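PDB 4EXJ: protein URE2 from Lodderomyces elongisporus NRRL YB-4239, which is of unknown function but belongs to the glutathione S-transferase superfamily and may act as a glutathione-dependent transferase or a Ure2-like regulator. Local coordinates for residues His83-Ser88 and Asp159-Val164; Arg15-Leu20 and Asn69-Tyr74; Gly21-Ala26 and Glu206-Ile211. All coordinates share one frame; numbering follows the deposited sequence. Where two conformers were deposited one is given.

From the N terminus, helix 15-23 comes first and serves two contacts. In contact 2 its first turns pair with helix 68-79, closing a loop that holds most of the thioredoxin-like domain's sheet. The chain then passes through residues 83-88, the linker toward helix 93-120. Contact 1 joins this linker to residues 159-164, at the start of helix 163-179. Contact 2 closes before contact 1 opens, so the two lie in series. Contact 3 brings the end of helix 15-23 to residues 206-211. It joins segments 180 residues apart, encloses contact 1 and crosses contact 2. Together they tie the thioredoxin-like domain, the linker and the helical domain.

Contact 1 (His83-Ser88 and Asp159-Val164); sequences HKFFYS and DKFTIV
Phe85 O accepts from Ile163 N at 2.8 Å. Phe85 O also lies 3.3 Å from Thr162 CB. Lys160 reaches across the linker with an extended chain, and its NZ donates to His83 O at 3.1 Å, in the carbonyl plane. On the way Lys160 CE passes Tyr87 OH at 3.7 Å. Tyr87 OH also takes a weak bond from Asp159 N, and a water joins it to Asp159 OD1. Phe85 CE1 lies 3.8 Å from Phe161 CD1, and Phe85 CD1 sits at the edge of the Phe161 ring, in its plane. Phe161 CG stands anti to its own N (chi1 -180°), which carries the ring to this neighbour. Another water donates to both Lys84 O and Phe161 O. Further out, Thr162 is an N-cap: its OG1 accepts from Val164 N at 3.2 Å. This capping bond closes the start of helix 163-179, next to the Ile163 N-H used by Phe85. Asp80 takes bonds from the backbone N of Lys84 and Phe85 and so holds the linker. The contact sits at the domain boundary of the glutathione S-transferase fold. Phe85 and Ile163 pack on helix 15-23, while Tyr87 and Ile163 lean on helix 93-120.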
loop_
_atom_site.group_PDB
_atom_site.type_symbol
_atom_site.label_atom_id
_atom_site.label_comp_id
_atom_site.label_asym_id
_atom_site.label_seq_id
_atom_site.Cartn_x
_atom_site.Cartn_y
_atom_site.Cartn_z
ATOM N N HIS B 83 -4.155 6.586 -23.095
ATOM C CA HIS B 83 -4.056 7.174 -21.755
ATOM C C HIS B 83 -5.361 7.841 -21.376
ATOM O O HIS B 83 -5.385 9.003 -20.932
ATOM C CB HIS B 83 -2.909 8.185 -21.692
ATOM C CG HIS B 83 -1.565 7.578 -21.941
ATOM N ND1 HIS B 83 -0.404 8.103 -21.421
ATOM C CD2 HIS B 83 -1.200 6.479 -22.641
ATOM C CE1 HIS B 83 0.622 7.357 -21.796
ATOM N NE2 HIS B 83 0.165 6.365 -22.537
ATOM N N LYS B 84 -6.465 7.128 -21.559
ATOM C CA LYS B 84 -7.752 7.680 -21.141
ATOM C C LYS B 84 -7.877 7.761 -19.608
ATOM O O LYS B 84 -8.462 8.708 -19.066
ATOM C CB LYS B 84 -8.904 6.845 -21.710
ATOM C CG LYS B 84 -10.292 7.312 -21.285
ATOM C CD LYS B 84 -11.370 6.536 -22.035
ATOM C CE LYS B 84 -12.768 7.034 -21.667
ATOM N NZ LYS B 84 -13.820 6.245 -22.350
ATOM N N PHE B 85 -7.299 6.779 -18.927
ATOM C CA PHE B 85 -7.537 6.591 -17.490
ATOM C C PHE B 85 -6.305 6.726 -16.622
ATOM O O PHE B 85 -6.341 6.390 -15.436
ATOM C CB PHE B 85 -8.186 5.226 -17.233
ATOM C CG PHE B 85 -9.546 5.074 -17.874
ATOM C CD1 PHE B 85 -10.612 5.859 -17.450
ATOM C CD2 PHE B 85 -9.750 4.150 -18.894
ATOM C CE1 PHE B 85 -11.875 5.732 -18.026
ATOM C CE2 PHE B 85 -11.009 4.022 -19.497
ATOM C CZ PHE B 85 -12.074 4.819 -19.054
ATOM N N PHE B 86 -5.206 7.218 -17.179
ATOM C CA PHE B 86 -4.030 7.409 -16.344
ATOM C C PHE B 86 -3.080 8.370 -16.988
ATOM O O PHE B 86 -3.228 8.705 -18.170
ATOM C CB PHE B 86 -3.317 6.075 -16.053
ATOM C CG PHE B 86 -2.379 5.603 -17.152
ATOM C CD1 PHE B 86 -2.865 5.244 -18.410
ATOM C CD2 PHE B 86 -1.017 5.492 -16.915
ATOM C CE1 PHE B 86 -2.000 4.783 -19.404
ATOM C CE2 PHE B 86 -0.147 5.044 -17.913
ATOM C CZ PHE B 86 -0.645 4.693 -19.157
ATOM N N TYR B 87 -2.111 8.799 -16.189
ATOM C CA TYR B 87 -1.046 9.679 -16.655
ATOM C C TYR B 87 0.293 8.935 -16.633
ATOM O O TYR B 87 0.622 8.243 -15.673
ATOM C CB TYR B 87 -0.999 10.911 -15.774
ATOM C CG TYR B 87 -2.216 11.790 -15.875
ATOM C CD1 TYR B 87 -2.353 12.700 -16.919
ATOM C CD2 TYR B 87 -3.246 11.709 -14.933
ATOM C CE1 TYR B 87 -3.472 13.508 -17.023
ATOM C CE2 TYR B 87 -4.367 12.525 -15.030
ATOM C CZ TYR B 87 -4.473 13.420 -16.078
ATOM O OH TYR B 87 -5.580 14.231 -16.177
ATOM N N SER B 88 1.069 9.063 -17.704
ATOM C CA SER B 88 2.357 8.383 -17.740
ATOM C C SER B 88 3.445 9.351 -17.266
ATOM O O SER B 88 3.238 10.559 -17.191
ATOM C CB SER B 88 2.673 7.838 -19.146
ATOM O OG SER B 88 3.054 8.896 -20.002
ATOM N N ASP B 159 -7.778 16.324 -14.487
ATOM C CA ASP B 159 -9.091 16.884 -14.771
ATOM C C ASP B 159 -10.092 15.859 -15.274
ATOM O O ASP B 159 -11.046 16.207 -15.968
ATOM C CB ASP B 159 -8.967 18.060 -15.759
ATOM C CG ASP B 159 -8.387 17.655 -17.109
ATOM O OD1 ASP B 159 -8.037 16.470 -17.316
ATOM O OD2 ASP B 159 -8.289 18.545 -17.984
ATOM N N LYS B 160 -9.904 14.594 -14.908
ATOM C CA LYS B 160 -10.774 13.564 -15.428
ATOM C C LYS B 160 -10.741 12.338 -14.521
ATOM O O LYS B 160 -9.841 12.191 -13.677
ATOM C CB LYS B 160 -10.342 13.152 -16.825
ATOM C CG LYS B 160 -8.997 12.460 -16.858
ATOM C CD LYS B 160 -8.553 12.189 -18.280
ATOM C CE LYS B 160 -7.132 11.675 -18.330
ATOM N NZ LYS B 160 -6.675 11.587 -19.743
ATOM N N PHE B 161 -11.746 11.494 -14.708
ATOM C CA PHE B 161 -11.824 10.180 -14.065
ATOM C C PHE B 161 -10.598 9.331 -14.428
ATOM O O PHE B 161 -10.291 9.134 -15.608
ATOM C CB PHE B 161 -13.110 9.505 -14.557
ATOM C CG PHE B 161 -13.375 8.127 -13.994
ATOM C CD1 PHE B 161 -12.825 6.998 -14.584
ATOM C CD2 PHE B 161 -14.266 7.966 -12.939
ATOM C CE1 PHE B 161 -13.123 5.736 -14.089
ATOM C CE2 PHE B 161 -14.563 6.703 -12.448
ATOM C CZ PHE B 161 -14.004 5.601 -13.022
ATOM N N THR B 162 -9.892 8.819 -13.409
ATOM C CA THR B 162 -8.722 7.976 -13.642
ATOM C C THR B 162 -8.696 6.709 -12.775
ATOM O O THR B 162 -9.618 6.426 -11.994
ATOM C CB THR B 162 -7.398 8.714 -13.313
ATOM O OG1 THR B 162 -7.317 8.985 -11.905
ATOM C CG2 THR B 162 -7.273 10.013 -14.117
ATOM N N ILE B 163 -7.635 5.937 -12.941
ATOM C CA ILE B 163 -7.443 4.742 -12.119
ATOM C C ILE B 163 -7.451 5.065 -10.623
ATOM O O ILE B 163 -7.768 4.196 -9.816
ATOM C CB ILE B 163 -6.162 3.930 -12.501
ATOM C CG1 ILE B 163 -4.893 4.797 -12.378
ATOM C CG2 ILE B 163 -6.329 3.259 -13.905
ATOM C CD1 ILE B 163 -3.619 4.077 -12.746
ATOM N N VAL B 164 -7.095 6.289 -10.229
ATOM C CA VAL B 164 -7.161 6.634 -8.806
ATOM C C VAL B 164 -8.629 6.708 -8.357
ATOM O O VAL B 164 -9.016 6.201 -7.283
ATOM C CB VAL B 164 -6.442 7.948 -8.513
ATOM C CG1 VAL B 164 -6.706 8.393 -7.071
ATOM C CG2 VAL B 164 -4.935 7.788 -8.760
HETATM O O HOH W 1 -11.143 9.291 -18.262
HETATM O O HOH W 2 -3.910 10.965 -19.296
HETATM O O HOH W 3 -6.164 15.584 -18.766
#

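Contact 2 (Arg15-Leu20 and Asn69-Tyr74); sequences RKPLVL and NNILLY
Lys16, Pro17 and Leu20 pack against Asn69, Ile71 and Leu72 in a buried helix-helix contact. It lies in the thioredoxin-like N-terminal domain of the glutathione S-transferase fold. Helices 15-23 and 68-79 run nearly parallel here: the axes of the two segments make 18° and approach to 8.7 Å. Leu72 fills the middle. With CG anti to the carbonyl carbon (chi1 -79°), its branch swings toward helix 15-23, and both methyls reach it. Leu72 CD2 lies 3.5 Å from Lys16 O and 3.8 Å from Leu20 CB. Leu72 CD1 lies beside the aliphatic part of Lys16. Leu20 answers in turn, its CD2 resting 3.5 Å from Leu72 O. At one edge of the interface, Pro17 CB presses on Ile71 CG2 at 3.5 Å, which is tight for two carbons. Helix 163-179 packs on Lys16 and Leu20, and helix 93-120 on Asn69 and Leu73. The second subunit lies close by: its Asn100 bonds to Asn70, and its Trp97 meets the Tyr74 ring edge-to-face. The one polar link between the segments is buried and runs from Lys16 to Asn69. Lys16 NZ also donates to Asn13 and Gln106, and Asn69 ND2 to Leu103 O and Gln106, so both ends are held. Lys16 NZ donates to Asn69 OD1 at 2.7 Å, the donor tilted 35° from the carbonyl plane.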
loop_
_atom_site.group_PDB
_atom_site.type_symbol
_atom_site.label_atom_id
_atom_site.label_comp_id
_atom_site.label_asym_id
_atom_site.label_seq_id
_atom_site.Cartn_x
_atom_site.Cartn_y
_atom_site.Cartn_z
ATOM N N ARG B 15 -12.547 -6.014 -7.430
ATOM C CA ARG B 15 -13.344 -5.308 -8.418
ATOM C C ARG B 15 -12.563 -4.222 -9.141
ATOM O O ARG B 15 -12.964 -3.796 -10.195
ATOM C CB ARG B 15 -14.614 -4.736 -7.762
ATOM C CG ARG B 15 -15.689 -5.796 -7.541
ATOM C CD ARG B 15 -16.592 -5.350 -6.372
ATOM N NE ARG B 15 -17.813 -6.143 -6.262
ATOM C CZ ARG B 15 -18.681 -5.960 -5.273
ATOM N NH1 ARG B 15 -18.413 -5.052 -4.340
ATOM N NH2 ARG B 15 -19.801 -6.686 -5.212
ATOM N N LYS B 16 -11.437 -3.795 -8.579
ATOM C CA LYS B 16 -10.728 -2.668 -9.170
ATOM C C LYS B 16 -10.239 -2.920 -10.604
ATOM O O LYS B 16 -10.592 -2.179 -11.525
ATOM C CB LYS B 16 -9.581 -2.252 -8.277
ATOM C CG LYS B 16 -10.026 -1.573 -6.998
ATOM C CD LYS B 16 -8.823 -1.042 -6.248
ATOM C CE LYS B 16 -8.941 -1.283 -4.802
ATOM N NZ LYS B 16 -7.643 -1.373 -4.058
ATOM N N PRO B 17 -9.407 -3.955 -10.806
ATOM C CA PRO B 17 -8.924 -4.202 -12.169
ATOM C C PRO B 17 -10.033 -4.715 -13.086
ATOM O O PRO B 17 -9.985 -4.522 -14.296
ATOM C CB PRO B 17 -7.793 -5.246 -11.973
ATOM C CG PRO B 17 -8.068 -5.879 -10.645
ATOM C CD PRO B 17 -8.816 -4.866 -9.806
ATOM N N LEU B 18 -11.068 -5.284 -12.506
ATOM C CA LEU B 18 -12.209 -5.694 -13.257
ATOM C C LEU B 18 -12.920 -4.517 -13.892
ATOM O O LEU B 18 -13.173 -4.503 -15.059
ATOM C CB LEU B 18 -13.161 -6.385 -12.304
ATOM C CG LEU B 18 -14.481 -6.916 -12.819
ATOM C CD1 LEU B 18 -14.207 -7.997 -13.782
ATOM C CD2 LEU B 18 -15.275 -7.475 -11.652
ATOM N N VAL B 19 -13.174 -3.498 -13.105
ATOM C CA VAL B 19 -13.741 -2.267 -13.650
ATOM C C VAL B 19 -12.857 -1.668 -14.760
ATOM O O VAL B 19 -13.356 -1.323 -15.831
ATOM C CB VAL B 19 -13.979 -1.210 -12.546
ATOM C CG1 VAL B 19 -14.292 0.169 -13.137
ATOM C CG2 VAL B 19 -15.100 -1.683 -11.597
ATOM N N LEU B 20 -11.557 -1.499 -14.487
ATOM C CA LEU B 20 -10.671 -0.903 -15.497
ATOM C C LEU B 20 -10.639 -1.717 -16.796
ATOM O O LEU B 20 -10.765 -1.153 -17.884
ATOM C CB LEU B 20 -9.245 -0.717 -14.967
ATOM C CG LEU B 20 -8.288 -0.123 -16.009
ATOM C CD1 LEU B 20 -8.723 1.244 -16.420
ATOM C CD2 LEU B 20 -6.891 -0.045 -15.407
ATOM N N ASN B 69 -3.904 -2.643 -6.741
ATOM C CA ASN B 69 -3.605 -1.306 -7.279
ATOM C C ASN B 69 -2.408 -1.330 -8.228
ATOM O O ASN B 69 -2.309 -0.523 -9.150
ATOM C CB ASN B 69 -3.453 -0.263 -6.163
ATOM C CG ASN B 69 -4.779 0.068 -5.542
ATOM O OD1 ASN B 69 -5.782 -0.551 -5.886
ATOM N ND2 ASN B 69 -4.811 1.045 -4.644
ATOM N N ASN B 70 -1.526 -2.302 -8.031
ATOM C CA ASN B 70 -0.479 -2.580 -9.017
ATOM C C ASN B 70 -1.035 -3.126 -10.350
ATOM O O ASN B 70 -0.570 -2.789 -11.428
ATOM C CB ASN B 70 0.502 -3.590 -8.420
ATOM C CG ASN B 70 1.601 -3.934 -9.381
ATOM O OD1 ASN B 70 2.304 -3.049 -9.868
ATOM N ND2 ASN B 70 1.730 -5.212 -9.695
ATOM N N ILE B 71 -2.025 -4.001 -10.270
ATOM C CA ILE B 71 -2.661 -4.497 -11.470
ATOM C C ILE B 71 -3.346 -3.339 -12.199
ATOM O O ILE B 71 -3.309 -3.279 -13.416
ATOM C CB ILE B 71 -3.631 -5.634 -11.139
ATOM C CG1 ILE B 71 -2.830 -6.805 -10.550
ATOM C CG2 ILE B 71 -4.441 -6.032 -12.385
ATOM C CD1 ILE B 71 -3.726 -7.877 -9.844
ATOM N N LEU B 72 -3.951 -2.407 -11.465
ATOM C CA LEU B 72 -4.490 -1.215 -12.109
ATOM C C LEU B 72 -3.425 -0.560 -12.982
ATOM O O LEU B 72 -3.685 -0.188 -14.139
ATOM C CB LEU B 72 -5.022 -0.199 -11.077
ATOM C CG LEU B 72 -6.402 -0.526 -10.496
ATOM C CD1 LEU B 72 -6.787 0.495 -9.410
ATOM C CD2 LEU B 72 -7.489 -0.587 -11.571
ATOM N N LEU B 73 -2.241 -0.372 -12.401
ATOM C CA LEU B 73 -1.126 0.271 -13.123
ATOM C C LEU B 73 -0.691 -0.548 -14.336
ATOM O O LEU B 73 -0.433 0.004 -15.420
ATOM C CB LEU B 73 0.057 0.520 -12.187
ATOM C CG LEU B 73 -0.192 1.676 -11.216
ATOM C CD1 LEU B 73 0.693 1.617 -9.966
ATOM C CD2 LEU B 73 0.026 2.999 -11.992
ATOM N N TYR B 74 -0.619 -1.854 -14.154
ATOM C CA TYR B 74 -0.212 -2.751 -15.231
ATOM C C TYR B 74 -1.199 -2.720 -16.384
ATOM O O TYR B 74 -0.801 -2.628 -17.540
ATOM C CB TYR B 74 -0.065 -4.178 -14.725
ATOM C CG TYR B 74 0.235 -5.124 -15.859
ATOM C CD1 TYR B 74 1.549 -5.360 -16.245
ATOM C CD2 TYR B 74 -0.798 -5.728 -16.570
ATOM C CE1 TYR B 74 1.837 -6.217 -17.314
ATOM C CE2 TYR B 74 -0.526 -6.583 -17.630
ATOM C CZ TYR B 74 0.792 -6.821 -17.992
ATOM O OH TYR B 74 1.054 -7.664 -19.056
#

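Contact 3 (Gly21-Ala26 and Glu206-Ile211); sequences GKLLNA and ENVEEI
Leu23 and Lys22, in the last turn of helix 15-23, meet the start of helix 208-213. This is an interdomain contact of the glutathione S-transferase fold: the end of a helix of the thioredoxin-like domain packs against a short helix late in the chain. The tight part is Ile211 on Lys22. Ile211 CD1 lies 3.6 Å from Lys22 CB. The two side chains run past each other in opposite directions, so Lys22 CD also lies beside Ile211 CG1 and CG2. Leu23 on Val208 is more relaxed, with Leu23 CD2 4.1 Å from Val208 CG2. In Leu23, chi1 of -70° turns the isobutyl group toward the other segment, where CD2 makes the closest approach. Val19 of helix 15-23 also touches Val208 and Ile211, while Phe85, Phe161 and Ile166 pack on Leu23.

The other side is polar and bridged by water. Leu23 CD2 borders two polar atoms here, Asn207 OD1 at 3.4 Å and Glu206 OE1 at 3.7 Å. Asn207 occupies the N-cap position, but its side chain makes no capping bond; its ND2 instead donates to a water, which in turn donates to Lys22 O. Glu206 is exposed, and its OE2 forms a salt bridge with Lys84. Nearby the chain leaves helix 15-23 through a Schellman motif, with Asn25 at positive phi and Ala26 N bonded back to Gly21 O at 3.0 Å. One water joins the two segments beside Leu23: it donates to Leu23 O at 2.8 Å and to Glu206 OE1 at 2.7 Å.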
loop_
_atom_site.group_PDB
_atom_site.type_symbol
_atom_site.label_atom_id
_atom_site.label_comp_id
_atom_site.label_asym_id
_atom_site.label_seq_id
_atom_site.Cartn_x
_atom_site.Cartn_y
_atom_site.Cartn_z
ATOM N N GLY B 21 -10.472 -3.026 -16.681
ATOM C CA GLY B 21 -10.447 -3.892 -17.874
ATOM C C GLY B 21 -11.698 -3.727 -18.725
ATOM O O GLY B 21 -11.625 -3.642 -19.952
ATOM N N LYS B 22 -12.852 -3.696 -18.072
ATOM C CA LYS B 22 -14.117 -3.510 -18.793
ATOM C C LYS B 22 -14.272 -2.123 -19.412
ATOM O O LYS B 22 -14.747 -2.004 -20.542
ATOM C CB LYS B 22 -15.295 -3.838 -17.892
ATOM C CG LYS B 22 -15.302 -5.297 -17.476
ATOM C CD LYS B 22 -16.695 -5.771 -17.099
ATOM C CE LYS B 22 -16.852 -7.258 -17.394
ATOM N NZ LYS B 22 -18.289 -7.623 -17.532
ATOM N N LEU B 23 -13.859 -1.076 -18.700
ATOM C CA LEU B 23 -13.914 0.284 -19.263
ATOM C C LEU B 23 -13.080 0.403 -20.530
ATOM O O LEU B 23 -13.413 1.184 -21.425
ATOM C CB LEU B 23 -13.446 1.338 -18.252
ATOM C CG LEU B 23 -14.365 1.591 -17.051
ATOM C CD1 LEU B 23 -13.722 2.641 -16.146
ATOM C CD2 LEU B 23 -15.740 2.051 -17.504
ATOM N N LEU B 24 -12.002 -0.365 -20.595
ATOM C CA LEU B 24 -11.085 -0.334 -21.732
ATOM C C LEU B 24 -11.471 -1.309 -22.827
ATOM O O LEU B 24 -10.856 -1.318 -23.897
ATOM C CB LEU B 24 -9.672 -0.715 -21.269
ATOM C CG LEU B 24 -8.902 0.345 -20.490
ATOM C CD1 LEU B 24 -7.623 -0.233 -19.848
ATOM C CD2 LEU B 24 -8.594 1.540 -21.403
ATOM N N ASN B 25 -12.460 -2.148 -22.551
ATOM C CA ASN B 25 -12.710 -3.323 -23.385
ATOM C C ASN B 25 -11.427 -4.059 -23.705
ATOM O O ASN B 25 -11.172 -4.409 -24.857
ATOM C CB ASN B 25 -13.440 -2.940 -24.667
ATOM C CG ASN B 25 -14.927 -2.759 -24.444
ATOM O OD1 ASN B 25 -15.649 -3.727 -24.203
ATOM N ND2 ASN B 25 -15.390 -1.515 -24.508
ATOM N N ALA B 26 -10.616 -4.283 -22.673
ATOM C CA ALA B 26 -9.332 -4.948 -22.828
ATOM C C ALA B 26 -9.531 -6.424 -23.077
ATOM O O ALA B 26 -10.503 -7.025 -22.600
ATOM C CB ALA B 26 -8.456 -4.736 -21.590
ATOM N N GLU B 206 -19.798 6.375 -16.962
ATOM C CA GLU B 206 -20.043 5.305 -17.943
ATOM C C GLU B 206 -20.803 4.125 -17.342
ATOM O O GLU B 206 -21.869 4.317 -16.759
ATOM C CB GLU B 206 -18.750 4.871 -18.633
ATOM C CG GLU B 206 -18.104 6.040 -19.405
ATOM C CD GLU B 206 -16.830 5.670 -20.139
ATOM O OE1 GLU B 206 -16.465 4.477 -20.184
ATOM O OE2 GLU B 206 -16.192 6.589 -20.701
ATOM N N ASN B 207 -20.271 2.911 -17.482
ATOM C CA ASN B 207 -20.985 1.738 -16.976
ATOM C C ASN B 207 -20.385 1.150 -15.692
ATOM O O ASN B 207 -20.569 -0.031 -15.409
ATOM C CB ASN B 207 -21.112 0.652 -18.052
ATOM C CG ASN B 207 -19.781 0.185 -18.574
ATOM O OD1 ASN B 207 -18.783 0.902 -18.505
ATOM N ND2 ASN B 207 -19.752 -1.038 -19.090
ATOM N N VAL B 208 -19.694 1.993 -14.928
ATOM C CA VAL B 208 -19.075 1.582 -13.658
ATOM C C VAL B 208 -20.092 0.936 -12.731
ATOM O O VAL B 208 -19.844 -0.142 -12.207
ATOM C CB VAL B 208 -18.371 2.766 -12.963
ATOM C CG1 VAL B 208 -18.006 2.414 -11.506
ATOM C CG2 VAL B 208 -17.109 3.152 -13.754
ATOM N N GLU B 209 -21.241 1.580 -12.540
ATOM C CA GLU B 209 -22.217 1.052 -11.596
ATOM C C GLU B 209 -22.780 -0.289 -12.039
ATOM O O GLU B 209 -22.882 -1.221 -11.225
ATOM C CB GLU B 209 -23.335 2.050 -11.339
ATOM C CG GLU B 209 -24.172 1.661 -10.146
ATOM C CD GLU B 209 -25.262 2.658 -9.880
ATOM O OE1 GLU B 209 -25.883 3.108 -10.864
ATOM O OE2 GLU B 209 -25.495 2.981 -8.692
ATOM N N GLU B 210 -23.126 -0.390 -13.326
ATOM C CA GLU B 210 -23.590 -1.643 -13.917
ATOM C C GLU B 210 -22.590 -2.769 -13.684
ATOM O O GLU B 210 -22.966 -3.884 -13.290
ATOM C CB GLU B 210 -23.829 -1.450 -15.420
ATOM C CG GLU B 210 -24.191 -2.708 -16.177
ATOM C CD GLU B 210 -24.283 -2.465 -17.686
ATOM O OE1 GLU B 210 -24.584 -1.321 -18.093
ATOM O OE2 GLU B 210 -24.057 -3.417 -18.467
ATOM N N ILE B 211 -21.305 -2.484 -13.890
ATOM C CA ILE B 211 -20.272 -3.503 -13.705
ATOM C C ILE B 211 -20.252 -4.011 -12.260
ATOM O O ILE B 211 -20.222 -5.219 -12.014
ATOM C CB ILE B 211 -18.895 -2.947 -14.092
ATOM C CG1 ILE B 211 -18.839 -2.709 -15.614
ATOM C CG2 ILE B 211 -17.762 -3.878 -13.634
ATOM C CD1 ILE B 211 -17.649 -1.869 -16.053
HETATM O O HOH W 4 -17.752 -2.357 -20.933
HETATM O O HOH W 5 -14.351 3.763 -21.641
#